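Local atomic coordinates of ABC-type branched-chain amino acid transport systems periplasmic component-like protein (PDB entry 4N03), a protein that probably serves as the extracytoplasmic substrate-binding component of an ABC transporter for fatty acids, holding palmitic acid between its two lobes. Residues R80-D85 / P104-S109. Numbering follows the deposited sequence. Where two conformers were deposited one is given.
Sequences RDHGYD and PHFLGS. With PLM (palmitic acid), chain B.
The CA atoms of Tyr84 and Gly108 are the nearest pair across the two segments, 6.8 Å apart, where the loop after strand 74-81 passes the C-terminal end of strand 103-107; strand 33-40 runs between these two strands. The imidazole of His82 bridges the gap. His82 points its CB at 104-109, with CG between the backbone N and the carbonyl carbon (chi1 57°), and His82 NE2 donates to Leu107 O at 2.8 Å. That bond is bent, 133° at the hydrogen, with the carbonyl oxygen tilted 21° from the ring plane. On the other ring nitrogen, His82 ND1 accepts from Tyr84 N at 3.0 Å, this time in the ring plane. Held at both nitrogens, the imidazole is fixed in rotation and ties its own loop to the strand end. An alanine here would probably leave Leu107 O and Tyr84 N without these partners and free the loop to shift the phenol of Tyr84. CD2 of His82 meets Phe106 CE1 obliquely. Leu107 crosses Tyr84 at about a right angle, Leu107 CD2 lying 3.7 Å from Tyr84 CD1 at the ring edge; its CG also touches the palmitic acid chain. A CB on Gly108 would crowd Tyr84 CE1. The carboxyl group of palmitic acid gathers both segments: O2 takes Tyr84 OH at 2.6 Å and a nearly straight bond from Ser109 N, and O1 takes Ser109 OG at 2.7 Å. Ser109 N belongs to the first turn of helix 109-122, whose dipole would probably help stabilise a negative head group. Loops at the C-terminal ends of parallel strands, gripping a ligand beside a helix N-terminus, are characteristic of the leucine-binding protein family's interlobe cleft.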
ATOM      1  N   ARG A  80      13.248 -11.249   1.097  1.00 14.21           N
ATOM      2  CA  ARG A  80      12.998 -12.153  -0.019  0.60 15.21           C
ATOM      3  C   ARG A  80      12.176 -11.462  -1.106  1.00 13.34           C
ATOM      4  O   ARG A  80      11.300 -10.651  -0.823  1.00 13.99           O
ATOM      5  CB  ARG A  80      12.269 -13.416   0.411  0.60 18.00           C
ATOM      6  CG  ARG A  80      13.114 -14.394   1.204  0.60 22.34           C
ATOM      7  CD  ARG A  80      14.067 -15.148   0.301  0.60 24.61           C
ATOM      8  NE  ARG A  80      14.727 -16.193   1.063  0.60 28.86           N
ATOM      9  CZ  ARG A  80      15.743 -15.982   1.880  0.60 26.25           C
ATOM     10  NH1 ARG A  80      16.250 -14.766   2.010  0.60 24.37           N
ATOM     11  NH2 ARG A  80      16.254 -17.000   2.543  0.60 30.00           N
ATOM     12  N   ASP A  81      12.472 -11.800  -2.353  1.00 13.74           N
ATOM     13  CA  ASP A  81      11.825 -11.231  -3.549  1.00 12.36           C
ATOM     14  C   ASP A  81      10.883 -12.260  -4.153  1.00 12.68           C
ATOM     15  O   ASP A  81      11.350 -13.270  -4.676  1.00 14.39           O
ATOM     16  CB  ASP A  81      12.903 -10.818  -4.546  1.00 13.42           C
ATOM     17  CG  ASP A  81      12.346 -10.269  -5.828  1.00 12.92           C
ATOM     18  OD1 ASP A  81      11.175  -9.870  -5.882  1.00 12.17           O
ATOM     19  OD2 ASP A  81      13.077 -10.239  -6.823  1.00 15.85           O
ATOM     20  N   HIS A  82       9.566 -12.033  -4.091  1.00 12.03           N
ATOM     21  CA  HIS A  82       8.628 -12.919  -4.751  1.00 11.99           C
ATOM     22  C   HIS A  82       8.318 -12.522  -6.175  1.00 12.38           C
ATOM     23  O   HIS A  82       7.586 -13.255  -6.854  1.00 13.12           O
ATOM     24  CB  HIS A  82       7.335 -13.098  -3.943  1.00 12.62           C
ATOM     25  CG  HIS A  82       6.613 -11.848  -3.619  1.00 11.35           C
ATOM     26  ND1 HIS A  82       6.202 -10.932  -4.571  1.00 12.44           N
ATOM     27  CD2 HIS A  82       6.134 -11.405  -2.427  1.00 11.35           C
ATOM     28  CE1 HIS A  82       5.507  -9.985  -3.971  1.00 10.77           C
ATOM     29  NE2 HIS A  82       5.469 -10.236  -2.677  1.00 11.53           N
ATOM     30  N   GLY A  83       8.806 -11.373  -6.654  1.00 11.85           N
ATOM     31  CA  GLY A  83       8.665 -10.978  -8.040  1.00 12.36           C
ATOM     32  C   GLY A  83       7.227 -10.671  -8.451  1.00 11.56           C
ATOM     33  O   GLY A  83       6.874 -10.653  -9.626  1.00 11.98           O
ATOM     34  N   TYR A  84       6.373 -10.373  -7.482  1.00 10.44           N
ATOM     35  CA  TYR A  84       4.918 -10.231  -7.693  1.00 10.57           C
ATOM     36  C   TYR A  84       4.311 -11.513  -8.283  1.00 11.00           C
ATOM     37  O   TYR A  84       3.521 -11.448  -9.206  1.00 12.53           O
ATOM     38  CB  TYR A  84       4.558  -8.958  -8.492  1.00 10.80           C
ATOM     39  CG  TYR A  84       3.155  -8.453  -8.222  1.00 10.26           C
ATOM     40  CD1 TYR A  84       2.828  -7.904  -7.021  1.00 10.53           C
ATOM     41  CD2 TYR A  84       2.187  -8.478  -9.203  1.00 10.79           C
ATOM     42  CE1 TYR A  84       1.544  -7.462  -6.739  1.00 10.58           C
ATOM     43  CE2 TYR A  84       0.902  -7.994  -8.955  1.00 11.20           C
ATOM     44  CZ  TYR A  84       0.598  -7.489  -7.720  1.00 12.19           C
ATOM     45  OH  TYR A  84      -0.686  -7.034  -7.494  1.00 11.91           O
ATOM     46  N   ASP A  85       4.664 -12.624  -7.649  1.00 12.27           N
ATOM     47  CA  ASP A  85       4.113 -13.935  -7.984  0.70 13.25           C
ATOM     48  C   ASP A  85       3.668 -14.684  -6.716  1.00 14.29           C
ATOM     49  O   ASP A  85       4.428 -14.833  -5.748  1.00 15.10           O
ATOM     50  CB  ASP A  85       5.153 -14.814  -8.659  0.70 13.43           C
ATOM     51  CG  ASP A  85       4.582 -16.192  -8.953  0.70 11.65           C
ATOM     52  OD1 ASP A  85       3.711 -16.268  -9.841  0.70 11.98           O
ATOM     53  OD2 ASP A  85       4.939 -17.137  -8.280  0.70 12.56           O
ATOM     54  N   PRO A 104       6.918  -7.591   8.770  1.00  9.90           N
ATOM     55  CA  PRO A 104       6.456  -6.211   8.693  1.00 10.02           C
ATOM     56  C   PRO A 104       6.358  -5.581   7.334  1.00  9.80           C
ATOM     57  O   PRO A 104       5.948  -4.451   7.212  1.00  9.88           O
ATOM     58  CB  PRO A 104       7.472  -5.461   9.532  1.00 11.59           C
ATOM     59  CG  PRO A 104       8.739  -6.239   9.353  1.00 11.46           C
ATOM     60  CD  PRO A 104       8.244  -7.662   9.427  1.00 10.46           C
ATOM     61  N   HIS A 105       6.732  -6.330   6.297  1.00 10.78           N
ATOM     62  CA  HIS A 105       6.435  -5.927   4.924  1.00 10.57           C
ATOM     63  C   HIS A 105       6.215  -7.161   4.098  1.00 10.67           C
ATOM     64  O   HIS A 105       7.104  -7.979   3.933  1.00 11.55           O
ATOM     65  CB  HIS A 105       7.565  -5.067   4.321  1.00 10.93           C
ATOM     66  CG  HIS A 105       7.377  -4.787   2.863  1.00 12.06           C
ATOM     67  ND1 HIS A 105       6.198  -4.319   2.337  1.00 11.71           N
ATOM     68  CD2 HIS A 105       8.219  -4.924   1.814  1.00 13.46           C
ATOM     69  CE1 HIS A 105       6.323  -4.218   1.027  1.00 11.14           C
ATOM     70  NE2 HIS A 105       7.542  -4.559   0.679  1.00 13.04           N
ATOM     71  N   PHE A 106       4.992  -7.315   3.569  1.00 10.64           N
ATOM     72  CA  PHE A 106       4.645  -8.389   2.648  1.00 11.01           C
ATOM     73  C   PHE A 106       3.897  -7.698   1.494  1.00 10.98           C
ATOM     74  O   PHE A 106       2.742  -7.258   1.659  1.00 12.92           O
ATOM     75  CB  PHE A 106       3.759  -9.394   3.349  1.00 11.63           C
ATOM     76  CG  PHE A 106       3.821 -10.774   2.745  1.00 10.78           C
ATOM     77  CD1 PHE A 106       3.849 -10.975   1.368  1.00 13.16           C
ATOM     78  CD2 PHE A 106       3.800 -11.872   3.550  1.00 14.09           C
ATOM     79  CE1 PHE A 106       3.914 -12.256   0.847  1.00 13.58           C
ATOM     80  CE2 PHE A 106       3.887 -13.149   3.034  1.00 17.64           C
ATOM     81  CZ  PHE A 106       3.930 -13.350   1.671  1.00 15.86           C
ATOM     82  N   LEU A 107       4.557  -7.546   0.353  1.00 10.60           N
ATOM     83  CA  LEU A 107       3.979  -6.791  -0.754  1.00 10.14           C
ATOM     84  C   LEU A 107       2.965  -7.651  -1.513  1.00  9.96           C
ATOM     85  O   LEU A 107       3.263  -8.768  -1.882  1.00 10.78           O
ATOM     86  CB  LEU A 107       5.076  -6.358  -1.724  1.00 10.64           C
ATOM     87  CG  LEU A 107       4.629  -5.362  -2.793  1.00 10.86           C
ATOM     88  CD1 LEU A 107       5.761  -4.380  -3.071  1.00 11.23           C
ATOM     89  CD2 LEU A 107       4.193  -6.044  -4.076  1.00 11.61           C
ATOM     90  N   GLY A 108       1.823  -7.070  -1.820  1.00 10.19           N
ATOM     91  CA  GLY A 108       0.933  -7.629  -2.813  1.00 10.20           C
ATOM     92  C   GLY A 108      -0.282  -8.375  -2.287  1.00  9.78           C
ATOM     93  O   GLY A 108      -0.154  -9.242  -1.437  1.00 11.27           O
ATOM     94  N   SER A 109      -1.472  -8.054  -2.824  1.00  9.61           N
ATOM     95  CA  SER A 109      -2.702  -8.651  -2.331  1.00 10.38           C
ATOM     96  C   SER A 109      -2.785 -10.154  -2.603  1.00 12.02           C
ATOM     97  O   SER A 109      -3.034 -10.924  -1.653  1.00 12.56           O
ATOM     98  CB  SER A 109      -3.948  -7.898  -2.815  1.00 11.57           C
ATOM     99  OG  SER A 109      -3.959  -6.579  -2.315  1.00 10.84           O
TER
HETATM  100  C1  PLM B 601      -1.603  -5.181  -4.692  1.00 10.49           C
HETATM  101  O1  PLM B 601      -2.370  -4.904  -3.733  1.00 10.86           O
HETATM  102  O2  PLM B 601      -1.358  -6.339  -5.094  1.00 11.00           O
HETATM  103  C2  PLM B 601      -0.785  -4.062  -5.295  1.00 12.83           C
HETATM  104  C3  PLM B 601       0.474  -3.834  -4.350  1.00 15.04           C
HETATM  105  C4  PLM B 601       1.268  -2.598  -4.707  1.00 15.32           C
HETATM  106  C5  PLM B 601       2.481  -2.427  -3.859  1.00 17.12           C
HETATM  107  C6  PLM B 601       3.333  -1.152  -4.044  1.00 17.77           C
HETATM  108  C7  PLM B 601       2.870  -0.062  -3.086  1.00 19.80           C
HETATM  109  C8  PLM B 601       3.486   1.294  -3.289  1.00 22.46           C
HETATM  110  C9  PLM B 601       3.266   2.285  -2.162  1.00 24.37           C
HETATM  111  CA  PLM B 601       1.999   3.163  -2.294  1.00 23.22           C
HETATM  112  CB  PLM B 601       1.767   3.894  -0.912  1.00 24.01           C
HETATM  113  CC  PLM B 601       0.319   3.666  -0.387  1.00 19.31           C
HETATM  114  CD  PLM B 601       0.158   3.853   1.107  1.00 17.40           C
HETATM  115  CE  PLM B 601      -1.229   3.608   1.687  0.50 18.73           C
HETATM  116  CF  PLM B 601      -1.135   3.205   3.167  0.50 20.51           C
HETATM  117  CG  PLM B 601      -1.061   4.370   4.138  0.50 21.00           C